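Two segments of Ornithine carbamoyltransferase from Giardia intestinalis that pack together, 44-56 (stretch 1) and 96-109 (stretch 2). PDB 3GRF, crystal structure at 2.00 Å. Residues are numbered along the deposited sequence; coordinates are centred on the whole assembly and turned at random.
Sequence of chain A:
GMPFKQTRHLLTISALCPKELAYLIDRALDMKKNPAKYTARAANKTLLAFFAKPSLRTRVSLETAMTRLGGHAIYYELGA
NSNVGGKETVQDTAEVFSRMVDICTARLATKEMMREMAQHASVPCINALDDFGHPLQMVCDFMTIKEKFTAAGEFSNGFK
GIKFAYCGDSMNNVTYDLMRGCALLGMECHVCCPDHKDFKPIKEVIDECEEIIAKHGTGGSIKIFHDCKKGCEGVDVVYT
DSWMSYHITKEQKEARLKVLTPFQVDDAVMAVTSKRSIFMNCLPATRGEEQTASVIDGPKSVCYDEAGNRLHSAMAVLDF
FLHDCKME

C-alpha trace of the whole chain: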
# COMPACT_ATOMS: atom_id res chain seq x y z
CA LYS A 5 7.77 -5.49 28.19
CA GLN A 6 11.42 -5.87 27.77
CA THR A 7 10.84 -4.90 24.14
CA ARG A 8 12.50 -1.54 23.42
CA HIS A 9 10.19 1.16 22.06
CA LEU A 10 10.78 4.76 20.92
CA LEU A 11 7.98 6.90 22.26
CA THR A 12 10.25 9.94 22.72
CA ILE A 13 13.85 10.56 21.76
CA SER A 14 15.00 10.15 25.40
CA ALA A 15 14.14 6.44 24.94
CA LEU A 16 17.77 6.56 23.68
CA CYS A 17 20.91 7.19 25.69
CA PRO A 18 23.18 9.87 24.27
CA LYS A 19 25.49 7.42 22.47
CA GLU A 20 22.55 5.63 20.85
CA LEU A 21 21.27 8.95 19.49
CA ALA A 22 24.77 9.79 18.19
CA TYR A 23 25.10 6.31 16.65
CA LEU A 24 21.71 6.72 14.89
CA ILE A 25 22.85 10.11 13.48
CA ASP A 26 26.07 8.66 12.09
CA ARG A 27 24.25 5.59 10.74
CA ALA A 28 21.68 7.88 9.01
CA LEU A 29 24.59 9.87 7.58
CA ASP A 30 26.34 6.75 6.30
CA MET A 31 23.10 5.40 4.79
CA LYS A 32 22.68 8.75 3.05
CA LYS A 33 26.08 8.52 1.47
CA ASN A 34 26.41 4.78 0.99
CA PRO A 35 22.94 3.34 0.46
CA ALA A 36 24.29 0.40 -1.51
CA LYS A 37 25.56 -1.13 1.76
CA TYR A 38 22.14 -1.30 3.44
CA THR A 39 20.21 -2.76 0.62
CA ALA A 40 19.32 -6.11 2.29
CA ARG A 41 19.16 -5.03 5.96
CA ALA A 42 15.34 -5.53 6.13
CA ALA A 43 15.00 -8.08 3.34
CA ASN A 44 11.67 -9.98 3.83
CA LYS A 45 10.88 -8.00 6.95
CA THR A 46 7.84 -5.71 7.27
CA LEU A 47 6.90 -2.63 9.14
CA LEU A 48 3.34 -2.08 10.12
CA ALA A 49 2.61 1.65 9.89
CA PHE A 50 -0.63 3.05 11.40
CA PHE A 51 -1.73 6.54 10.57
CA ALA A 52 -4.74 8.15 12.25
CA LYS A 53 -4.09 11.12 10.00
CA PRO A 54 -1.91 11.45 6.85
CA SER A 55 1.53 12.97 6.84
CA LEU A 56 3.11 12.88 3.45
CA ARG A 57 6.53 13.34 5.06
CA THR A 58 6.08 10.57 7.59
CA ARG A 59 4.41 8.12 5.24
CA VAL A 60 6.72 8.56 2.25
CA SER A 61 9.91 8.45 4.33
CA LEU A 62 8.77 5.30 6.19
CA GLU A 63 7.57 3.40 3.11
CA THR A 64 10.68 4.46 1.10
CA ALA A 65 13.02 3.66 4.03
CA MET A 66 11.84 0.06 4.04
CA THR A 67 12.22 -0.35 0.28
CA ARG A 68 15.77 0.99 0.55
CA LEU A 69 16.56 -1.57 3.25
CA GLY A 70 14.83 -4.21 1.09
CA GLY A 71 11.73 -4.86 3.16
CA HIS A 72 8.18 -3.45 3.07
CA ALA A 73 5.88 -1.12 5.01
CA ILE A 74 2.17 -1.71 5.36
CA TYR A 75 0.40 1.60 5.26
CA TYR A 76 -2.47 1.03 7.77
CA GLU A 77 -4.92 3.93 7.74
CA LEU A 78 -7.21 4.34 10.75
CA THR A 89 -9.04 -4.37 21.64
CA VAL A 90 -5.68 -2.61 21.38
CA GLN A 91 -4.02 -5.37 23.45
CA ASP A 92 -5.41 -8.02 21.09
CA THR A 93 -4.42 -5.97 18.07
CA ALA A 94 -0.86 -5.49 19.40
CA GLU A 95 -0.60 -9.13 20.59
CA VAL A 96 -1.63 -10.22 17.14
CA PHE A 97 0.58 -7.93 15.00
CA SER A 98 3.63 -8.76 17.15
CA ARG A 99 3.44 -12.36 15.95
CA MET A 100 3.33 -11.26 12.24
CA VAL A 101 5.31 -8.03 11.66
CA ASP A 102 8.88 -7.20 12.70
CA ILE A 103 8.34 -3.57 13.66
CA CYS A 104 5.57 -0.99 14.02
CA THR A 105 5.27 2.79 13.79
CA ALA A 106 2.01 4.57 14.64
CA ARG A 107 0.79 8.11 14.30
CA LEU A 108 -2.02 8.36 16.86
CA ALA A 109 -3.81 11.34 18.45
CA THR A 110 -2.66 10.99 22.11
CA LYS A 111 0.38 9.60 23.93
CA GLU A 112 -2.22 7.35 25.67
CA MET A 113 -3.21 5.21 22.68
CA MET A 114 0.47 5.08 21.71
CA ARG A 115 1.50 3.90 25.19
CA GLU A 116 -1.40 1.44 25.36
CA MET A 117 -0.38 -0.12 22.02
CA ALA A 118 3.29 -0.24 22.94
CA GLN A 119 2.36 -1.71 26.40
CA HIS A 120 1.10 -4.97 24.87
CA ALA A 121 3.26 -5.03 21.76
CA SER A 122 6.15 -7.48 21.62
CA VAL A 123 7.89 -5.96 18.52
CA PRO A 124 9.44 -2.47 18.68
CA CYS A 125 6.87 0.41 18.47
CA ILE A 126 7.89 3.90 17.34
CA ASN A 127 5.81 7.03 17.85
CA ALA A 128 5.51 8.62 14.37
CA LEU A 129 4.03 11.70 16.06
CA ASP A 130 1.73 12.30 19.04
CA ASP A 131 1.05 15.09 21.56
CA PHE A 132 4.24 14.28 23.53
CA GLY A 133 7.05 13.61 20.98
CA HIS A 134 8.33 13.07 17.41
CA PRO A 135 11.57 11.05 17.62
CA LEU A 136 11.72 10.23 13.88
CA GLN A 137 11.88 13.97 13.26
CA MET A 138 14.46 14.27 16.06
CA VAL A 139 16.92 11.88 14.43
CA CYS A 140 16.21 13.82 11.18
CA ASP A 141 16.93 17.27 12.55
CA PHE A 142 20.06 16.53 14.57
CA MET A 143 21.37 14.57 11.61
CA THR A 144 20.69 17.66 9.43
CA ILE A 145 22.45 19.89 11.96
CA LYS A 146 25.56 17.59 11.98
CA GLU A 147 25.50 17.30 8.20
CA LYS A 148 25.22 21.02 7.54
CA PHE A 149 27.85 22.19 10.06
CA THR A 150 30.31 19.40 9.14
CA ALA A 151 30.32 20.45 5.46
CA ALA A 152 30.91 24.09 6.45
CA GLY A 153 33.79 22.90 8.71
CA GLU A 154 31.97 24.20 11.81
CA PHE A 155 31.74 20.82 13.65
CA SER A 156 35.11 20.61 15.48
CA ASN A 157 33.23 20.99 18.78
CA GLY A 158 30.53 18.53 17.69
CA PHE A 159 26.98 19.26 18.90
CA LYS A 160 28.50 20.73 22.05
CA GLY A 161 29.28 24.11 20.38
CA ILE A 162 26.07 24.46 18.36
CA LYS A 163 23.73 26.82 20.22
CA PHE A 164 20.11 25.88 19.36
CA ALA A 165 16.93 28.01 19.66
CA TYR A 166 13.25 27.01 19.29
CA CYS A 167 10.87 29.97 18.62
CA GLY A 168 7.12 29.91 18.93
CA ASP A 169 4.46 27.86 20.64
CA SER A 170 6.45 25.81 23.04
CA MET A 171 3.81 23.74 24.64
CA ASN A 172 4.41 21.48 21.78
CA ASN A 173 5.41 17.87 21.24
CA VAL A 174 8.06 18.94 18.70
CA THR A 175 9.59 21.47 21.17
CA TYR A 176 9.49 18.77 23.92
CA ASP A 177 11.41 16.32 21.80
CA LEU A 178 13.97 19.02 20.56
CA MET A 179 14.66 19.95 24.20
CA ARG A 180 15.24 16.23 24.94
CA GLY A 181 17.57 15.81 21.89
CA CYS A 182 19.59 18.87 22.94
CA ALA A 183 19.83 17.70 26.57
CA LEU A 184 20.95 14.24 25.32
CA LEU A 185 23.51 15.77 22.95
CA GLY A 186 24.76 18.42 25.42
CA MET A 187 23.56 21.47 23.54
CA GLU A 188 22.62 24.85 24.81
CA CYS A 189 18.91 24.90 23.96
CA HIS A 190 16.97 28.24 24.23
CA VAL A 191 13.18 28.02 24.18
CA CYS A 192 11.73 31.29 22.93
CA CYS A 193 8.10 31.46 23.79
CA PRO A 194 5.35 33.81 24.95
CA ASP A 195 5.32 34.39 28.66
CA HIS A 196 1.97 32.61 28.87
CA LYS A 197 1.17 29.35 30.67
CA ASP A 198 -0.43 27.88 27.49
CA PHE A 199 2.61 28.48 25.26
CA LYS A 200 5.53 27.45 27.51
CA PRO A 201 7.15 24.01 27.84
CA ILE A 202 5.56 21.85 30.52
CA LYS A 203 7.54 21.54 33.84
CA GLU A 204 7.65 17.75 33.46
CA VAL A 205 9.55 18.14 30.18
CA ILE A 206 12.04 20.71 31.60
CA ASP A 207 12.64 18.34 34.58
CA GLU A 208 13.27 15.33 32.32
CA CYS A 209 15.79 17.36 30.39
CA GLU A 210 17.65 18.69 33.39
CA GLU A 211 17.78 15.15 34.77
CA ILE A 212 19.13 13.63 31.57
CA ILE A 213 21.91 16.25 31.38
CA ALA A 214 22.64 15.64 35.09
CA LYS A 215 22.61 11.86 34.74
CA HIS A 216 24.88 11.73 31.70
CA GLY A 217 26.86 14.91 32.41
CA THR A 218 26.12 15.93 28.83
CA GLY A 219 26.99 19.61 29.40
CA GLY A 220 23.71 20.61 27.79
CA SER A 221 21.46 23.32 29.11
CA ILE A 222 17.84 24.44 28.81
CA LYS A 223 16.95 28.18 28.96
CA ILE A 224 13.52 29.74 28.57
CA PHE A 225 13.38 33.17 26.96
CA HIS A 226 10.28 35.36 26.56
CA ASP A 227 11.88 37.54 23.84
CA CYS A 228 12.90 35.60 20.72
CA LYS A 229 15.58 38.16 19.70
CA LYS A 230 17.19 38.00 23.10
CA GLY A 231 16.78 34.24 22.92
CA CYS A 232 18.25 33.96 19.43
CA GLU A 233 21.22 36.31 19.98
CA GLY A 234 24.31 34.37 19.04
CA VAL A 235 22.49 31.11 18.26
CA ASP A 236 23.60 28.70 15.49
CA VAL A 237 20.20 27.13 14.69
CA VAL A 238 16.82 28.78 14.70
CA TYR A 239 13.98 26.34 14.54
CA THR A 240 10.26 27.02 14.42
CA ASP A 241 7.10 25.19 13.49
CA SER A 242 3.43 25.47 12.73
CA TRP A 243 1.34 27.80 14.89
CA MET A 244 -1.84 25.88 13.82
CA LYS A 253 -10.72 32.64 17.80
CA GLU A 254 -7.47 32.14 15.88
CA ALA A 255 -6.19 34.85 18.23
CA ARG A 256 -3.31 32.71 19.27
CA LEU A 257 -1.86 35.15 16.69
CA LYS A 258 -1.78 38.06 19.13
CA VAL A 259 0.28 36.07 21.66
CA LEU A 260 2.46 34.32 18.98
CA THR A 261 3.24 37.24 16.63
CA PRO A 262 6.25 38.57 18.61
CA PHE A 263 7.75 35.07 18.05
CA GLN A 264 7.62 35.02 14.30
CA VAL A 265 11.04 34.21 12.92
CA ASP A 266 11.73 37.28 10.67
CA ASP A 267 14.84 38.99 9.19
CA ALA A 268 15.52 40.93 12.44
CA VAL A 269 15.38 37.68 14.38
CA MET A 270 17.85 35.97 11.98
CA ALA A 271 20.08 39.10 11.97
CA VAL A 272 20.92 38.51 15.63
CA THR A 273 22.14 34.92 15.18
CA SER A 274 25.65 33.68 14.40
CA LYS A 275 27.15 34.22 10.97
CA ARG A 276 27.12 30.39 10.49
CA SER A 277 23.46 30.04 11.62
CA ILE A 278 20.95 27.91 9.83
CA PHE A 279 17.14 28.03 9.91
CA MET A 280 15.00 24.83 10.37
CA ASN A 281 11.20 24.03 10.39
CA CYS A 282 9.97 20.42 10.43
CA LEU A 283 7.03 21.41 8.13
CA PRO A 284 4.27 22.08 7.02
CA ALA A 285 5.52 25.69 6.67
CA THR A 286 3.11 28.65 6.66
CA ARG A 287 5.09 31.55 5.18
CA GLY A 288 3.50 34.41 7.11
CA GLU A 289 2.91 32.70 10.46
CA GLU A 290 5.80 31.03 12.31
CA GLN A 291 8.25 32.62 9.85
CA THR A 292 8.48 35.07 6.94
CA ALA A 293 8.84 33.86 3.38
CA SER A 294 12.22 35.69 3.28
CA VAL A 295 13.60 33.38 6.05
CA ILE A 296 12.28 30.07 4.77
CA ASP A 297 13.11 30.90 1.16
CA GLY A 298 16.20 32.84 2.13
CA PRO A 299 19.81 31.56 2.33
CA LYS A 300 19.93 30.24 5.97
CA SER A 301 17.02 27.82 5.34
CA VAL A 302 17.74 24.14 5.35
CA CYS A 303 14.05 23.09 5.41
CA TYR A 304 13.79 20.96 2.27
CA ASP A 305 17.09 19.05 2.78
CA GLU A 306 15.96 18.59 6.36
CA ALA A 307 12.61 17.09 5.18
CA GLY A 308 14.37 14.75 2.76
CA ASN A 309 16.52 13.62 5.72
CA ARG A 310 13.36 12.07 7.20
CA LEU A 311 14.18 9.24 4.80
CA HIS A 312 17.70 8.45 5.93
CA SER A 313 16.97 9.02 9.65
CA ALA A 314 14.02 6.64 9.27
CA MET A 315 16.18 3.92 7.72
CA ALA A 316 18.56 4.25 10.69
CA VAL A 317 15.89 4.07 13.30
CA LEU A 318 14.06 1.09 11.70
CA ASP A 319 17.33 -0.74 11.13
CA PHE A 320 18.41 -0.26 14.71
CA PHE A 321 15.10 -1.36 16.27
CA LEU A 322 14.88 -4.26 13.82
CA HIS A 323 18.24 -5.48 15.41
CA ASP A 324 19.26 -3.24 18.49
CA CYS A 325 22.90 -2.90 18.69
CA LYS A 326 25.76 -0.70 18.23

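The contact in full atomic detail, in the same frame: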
# COMPACT_ATOMS: atom_id res chain seq x y z
N ASN A 44 12.79 -9.13 3.36
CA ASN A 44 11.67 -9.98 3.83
C ASN A 44 11.00 -9.59 5.14
O ASN A 44 10.19 -10.37 5.73
CB ASN A 44 12.04 -11.45 3.87
CG ASN A 44 12.51 -11.95 2.54
OD1 ASN A 44 11.72 -12.18 1.63
ND2 ASN A 44 13.82 -12.04 2.38
N LYS A 45 11.36 -8.41 5.63
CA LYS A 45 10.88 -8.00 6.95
C LYS A 45 9.89 -6.92 6.70
O LYS A 45 10.03 -6.22 5.69
CB LYS A 45 12.03 -7.52 7.84
CG LYS A 45 12.88 -8.70 8.38
CD LYS A 45 14.18 -8.21 8.99
CE LYS A 45 15.06 -9.38 9.44
NZ LYS A 45 14.68 -9.81 10.82
N THR A 46 8.85 -6.77 7.53
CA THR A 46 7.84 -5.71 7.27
C THR A 46 7.60 -4.82 8.46
O THR A 46 7.72 -5.24 9.62
CB THR A 46 6.47 -6.27 6.75
OG1 THR A 46 5.48 -6.15 7.80
CG2 THR A 46 6.63 -7.73 6.35
N LEU A 47 7.28 -3.58 8.15
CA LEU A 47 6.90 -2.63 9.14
C LEU A 47 5.40 -2.39 9.02
O LEU A 47 4.86 -2.23 7.93
CB LEU A 47 7.72 -1.33 8.96
CG LEU A 47 7.00 -0.02 9.29
CD1 LEU A 47 6.93 0.11 10.80
CD2 LEU A 47 7.63 1.25 8.66
N LEU A 48 4.72 -2.36 10.15
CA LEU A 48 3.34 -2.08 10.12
C LEU A 48 3.20 -0.63 10.51
O LEU A 48 3.59 -0.25 11.60
CB LEU A 48 2.65 -2.93 11.15
CG LEU A 48 1.15 -2.71 11.30
CD1 LEU A 48 0.40 -2.58 9.93
CD2 LEU A 48 0.63 -3.86 12.10
N ALA A 49 2.60 0.20 9.65
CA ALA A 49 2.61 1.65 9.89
C ALA A 49 1.21 2.24 9.94
O ALA A 49 0.63 2.48 8.89
CB ALA A 49 3.40 2.32 8.77
N PHE A 50 0.71 2.48 11.15
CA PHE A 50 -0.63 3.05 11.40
C PHE A 50 -0.60 4.55 11.26
O PHE A 50 0.35 5.20 11.67
CB PHE A 50 -1.12 2.69 12.82
CG PHE A 50 -1.32 1.20 13.05
CD1 PHE A 50 -0.37 0.45 13.69
CD2 PHE A 50 -2.46 0.55 12.59
CE1 PHE A 50 -0.56 -0.94 13.92
CE2 PHE A 50 -2.66 -0.85 12.83
CZ PHE A 50 -1.69 -1.57 13.49
N PHE A 51 -1.62 5.12 10.63
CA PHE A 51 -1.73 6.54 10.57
C PHE A 51 -3.17 6.86 10.87
O PHE A 51 -4.06 6.37 10.19
CB PHE A 51 -1.36 7.05 9.18
CG PHE A 51 0.12 7.00 8.89
CD1 PHE A 51 0.92 8.11 9.10
CD2 PHE A 51 0.71 5.85 8.40
CE1 PHE A 51 2.29 8.05 8.85
CE2 PHE A 51 2.08 5.78 8.09
CZ PHE A 51 2.87 6.87 8.36
N ALA A 52 -3.41 7.69 11.90
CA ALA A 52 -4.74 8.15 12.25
C ALA A 52 -5.04 9.41 11.45
O ALA A 52 -6.17 9.86 11.37
CB ALA A 52 -4.83 8.41 13.75
N LYS A 53 -4.01 9.94 10.86
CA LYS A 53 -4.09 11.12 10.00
C LYS A 53 -2.82 11.12 9.14
O LYS A 53 -1.71 10.88 9.63
CB LYS A 53 -4.28 12.39 10.86
CG LYS A 53 -3.48 13.59 10.39
CD LYS A 53 -3.97 14.88 11.03
CE LYS A 53 -3.21 16.08 10.49
NZ LYS A 53 -2.59 15.80 9.17
N PRO A 54 -3.02 11.43 7.82
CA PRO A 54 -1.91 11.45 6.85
C PRO A 54 -0.81 12.47 7.19
O PRO A 54 -1.07 13.57 7.68
CB PRO A 54 -2.56 11.89 5.52
CG PRO A 54 -3.98 11.50 5.62
CD PRO A 54 -4.18 10.99 7.02
N SER A 55 0.43 12.04 6.90
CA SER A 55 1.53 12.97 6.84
C SER A 55 2.33 12.44 5.69
O SER A 55 2.89 11.34 5.78
CB SER A 55 2.40 12.93 8.11
OG SER A 55 3.69 13.53 7.89
N LEU A 56 2.37 13.22 4.63
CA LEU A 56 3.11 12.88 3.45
C LEU A 56 4.53 12.57 3.84
O LEU A 56 5.04 11.53 3.48
CB LEU A 56 3.09 14.05 2.46
CG LEU A 56 3.80 13.73 1.14
CD1 LEU A 56 2.84 13.83 -0.02
CD2 LEU A 56 4.98 14.65 0.98
N VAL A 96 -1.51 -9.53 18.41
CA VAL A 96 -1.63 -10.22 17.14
C VAL A 96 -0.63 -9.72 16.10
O VAL A 96 -0.08 -10.52 15.37
CB VAL A 96 -3.08 -10.12 16.64
CG1 VAL A 96 -3.17 -10.45 15.18
CG2 VAL A 96 -4.00 -11.02 17.53
N PHE A 97 -0.40 -8.40 16.01
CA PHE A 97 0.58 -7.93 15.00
C PHE A 97 2.03 -8.26 15.34
O PHE A 97 2.84 -8.40 14.45
CB PHE A 97 0.35 -6.49 14.44
CG PHE A 97 0.52 -5.33 15.46
CD1 PHE A 97 -0.58 -4.49 15.74
CD2 PHE A 97 1.75 -5.03 16.05
CE1 PHE A 97 -0.45 -3.38 16.61
CE2 PHE A 97 1.90 -3.94 16.92
CZ PHE A 97 0.81 -3.12 17.20
N SER A 98 2.30 -8.43 16.64
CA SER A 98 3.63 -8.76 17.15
C SER A 98 4.03 -10.20 16.85
O SER A 98 5.18 -10.56 17.03
CB SER A 98 3.73 -8.54 18.65
OG SER A 98 3.21 -7.29 19.03
N ARG A 99 3.10 -11.00 16.39
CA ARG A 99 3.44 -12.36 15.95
C ARG A 99 3.43 -12.46 14.42
O ARG A 99 3.43 -13.56 13.89
CB ARG A 99 2.41 -13.31 16.51
CG ARG A 99 2.51 -13.53 17.99
CD ARG A 99 1.23 -14.23 18.41
NE ARG A 99 1.24 -14.76 19.79
CZ ARG A 99 1.21 -14.01 20.89
NH1 ARG A 99 1.17 -12.68 20.80
NH2 ARG A 99 1.19 -14.58 22.07
N MET A 100 3.33 -11.31 13.73
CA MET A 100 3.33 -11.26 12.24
C MET A 100 4.41 -10.33 11.70
O MET A 100 5.25 -10.78 10.91
CB MET A 100 1.96 -10.89 11.65
CG MET A 100 0.87 -12.01 11.72
SD MET A 100 -0.69 -11.43 11.04
CE MET A 100 -1.85 -12.56 11.74
N VAL A 101 4.38 -9.06 12.15
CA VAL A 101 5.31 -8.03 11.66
C VAL A 101 6.56 -7.97 12.54
O VAL A 101 6.62 -8.59 13.62
CB VAL A 101 4.60 -6.66 11.50
CG1 VAL A 101 3.38 -6.85 10.58
CG2 VAL A 101 4.17 -6.10 12.89
N ASP A 102 7.60 -7.31 12.03
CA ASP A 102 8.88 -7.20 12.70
C ASP A 102 9.00 -5.89 13.47
O ASP A 102 9.80 -5.74 14.41
CB ASP A 102 9.99 -7.32 11.67
CG ASP A 102 9.93 -8.60 10.95
OD1 ASP A 102 9.41 -8.62 9.81
OD2 ASP A 102 10.32 -9.61 11.54
N ILE A 103 8.22 -4.90 13.06
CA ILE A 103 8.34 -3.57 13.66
C ILE A 103 7.10 -2.79 13.35
O ILE A 103 6.40 -3.14 12.41
CB ILE A 103 9.61 -2.79 13.17
CG1 ILE A 103 9.74 -1.45 13.87
CG2 ILE A 103 9.66 -2.60 11.65
CD1 ILE A 103 11.12 -0.93 13.83
N CYS A 104 6.83 -1.75 14.14
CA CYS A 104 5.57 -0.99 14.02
C CYS A 104 5.84 0.49 14.29
O CYS A 104 6.55 0.84 15.21
CB CYS A 104 4.54 -1.52 15.03
SG CYS A 104 3.01 -0.51 15.25
N THR A 105 5.26 1.37 13.48
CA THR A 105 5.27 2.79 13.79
C THR A 105 3.79 3.14 13.82
O THR A 105 2.99 2.48 13.16
CB THR A 105 5.91 3.64 12.65
OG1 THR A 105 5.23 3.33 11.45
CG2 THR A 105 7.41 3.36 12.46
N ALA A 106 3.41 4.17 14.57
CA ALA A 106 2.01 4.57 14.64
C ALA A 106 1.95 6.05 14.88
O ALA A 106 2.76 6.60 15.63
CB ALA A 106 1.27 3.83 15.75
N ARG A 107 1.03 6.69 14.20
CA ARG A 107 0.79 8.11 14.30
C ARG A 107 -0.59 8.24 14.88
O ARG A 107 -1.57 8.22 14.12
CB ARG A 107 0.90 8.78 12.93
CG ARG A 107 1.27 10.26 12.96
CD ARG A 107 0.06 11.11 13.33
NE ARG A 107 0.20 12.53 12.97
CZ ARG A 107 0.79 12.99 11.86
NH1 ARG A 107 1.30 12.14 10.97
NH2 ARG A 107 0.87 14.30 11.65
N LEU A 108 -0.71 8.36 16.20
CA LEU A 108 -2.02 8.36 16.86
C LEU A 108 -2.21 9.68 17.61
O LEU A 108 -1.24 10.33 18.01
CB LEU A 108 -2.17 7.12 17.77
CG LEU A 108 -1.82 5.75 17.15
CD1 LEU A 108 -1.48 4.66 18.17
CD2 LEU A 108 -2.89 5.25 16.17
N ALA A 109 -3.47 10.07 17.79
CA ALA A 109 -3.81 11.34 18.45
C ALA A 109 -2.99 11.59 19.74
O ALA A 109 -2.14 12.49 19.77
CB ALA A 109 -5.30 11.44 18.71
O HOH W 1 3.30 5.09 11.14

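Strands 46-51 and 103-107 run parallel, their axes 18° apart and 4.6 Å at closest approach, and this backbone ladder fixes where each side chain starts. L48 N donates to I103 O (2.9 Å), T105 N to L48 O (3.0 Å), F50 N to T105 O (3.0 Å) and R107 N to F50 O (3.0 Å); A52 N to R107 O (2.9 Å) extends the pattern past the strand.

At the start of the ladder a side chain joins in. D102, with chi1 at -59° (m), brings OD1 to 3.0 Å from T46 N, while D102 N donates to T46 O at 3.2 Å, so one residue both accepts from and donates to the T46 backbone. K45 NZ remains 4.4 Å from D102 OD2, beyond a salt bridge. T46 OG1 is buried by this contact, 3.6 Å from V101 CG1, and has no partner anywhere in the model; its chi1 of 108° is off the wells.

L48, C104, F50 and A106 share one face of the sheet. L48 (chi1 t) places CD2 3.5 Å from F97 CB. With chi1 m, the F50 ring lies beside that of F97, whose chi1 is p: F50 CE1 and F97 CE1 are 3.6 Å apart, with the ring planes at 48°. C104 SG sits at the edge of the F50 ring, 3.8 Å from F50 CE1.

On the other face, L47 has an off-well chi1 of 146°, yet its end comes close to the partner strand, with L47 CD1 3.7 Å from T105 CG2. T105 (chi1 p) holds OG1 2.6 Å from a water that donates to F50 O at 3.0 Å. R107, bent at chi2 (-77°, m), loses the most area of any residue here: its CB is 3.9 Å from F51 CD1, and its guanidinium has K53 O over one face and S55 CB near its plane, 3.2 Å from R107 NH1.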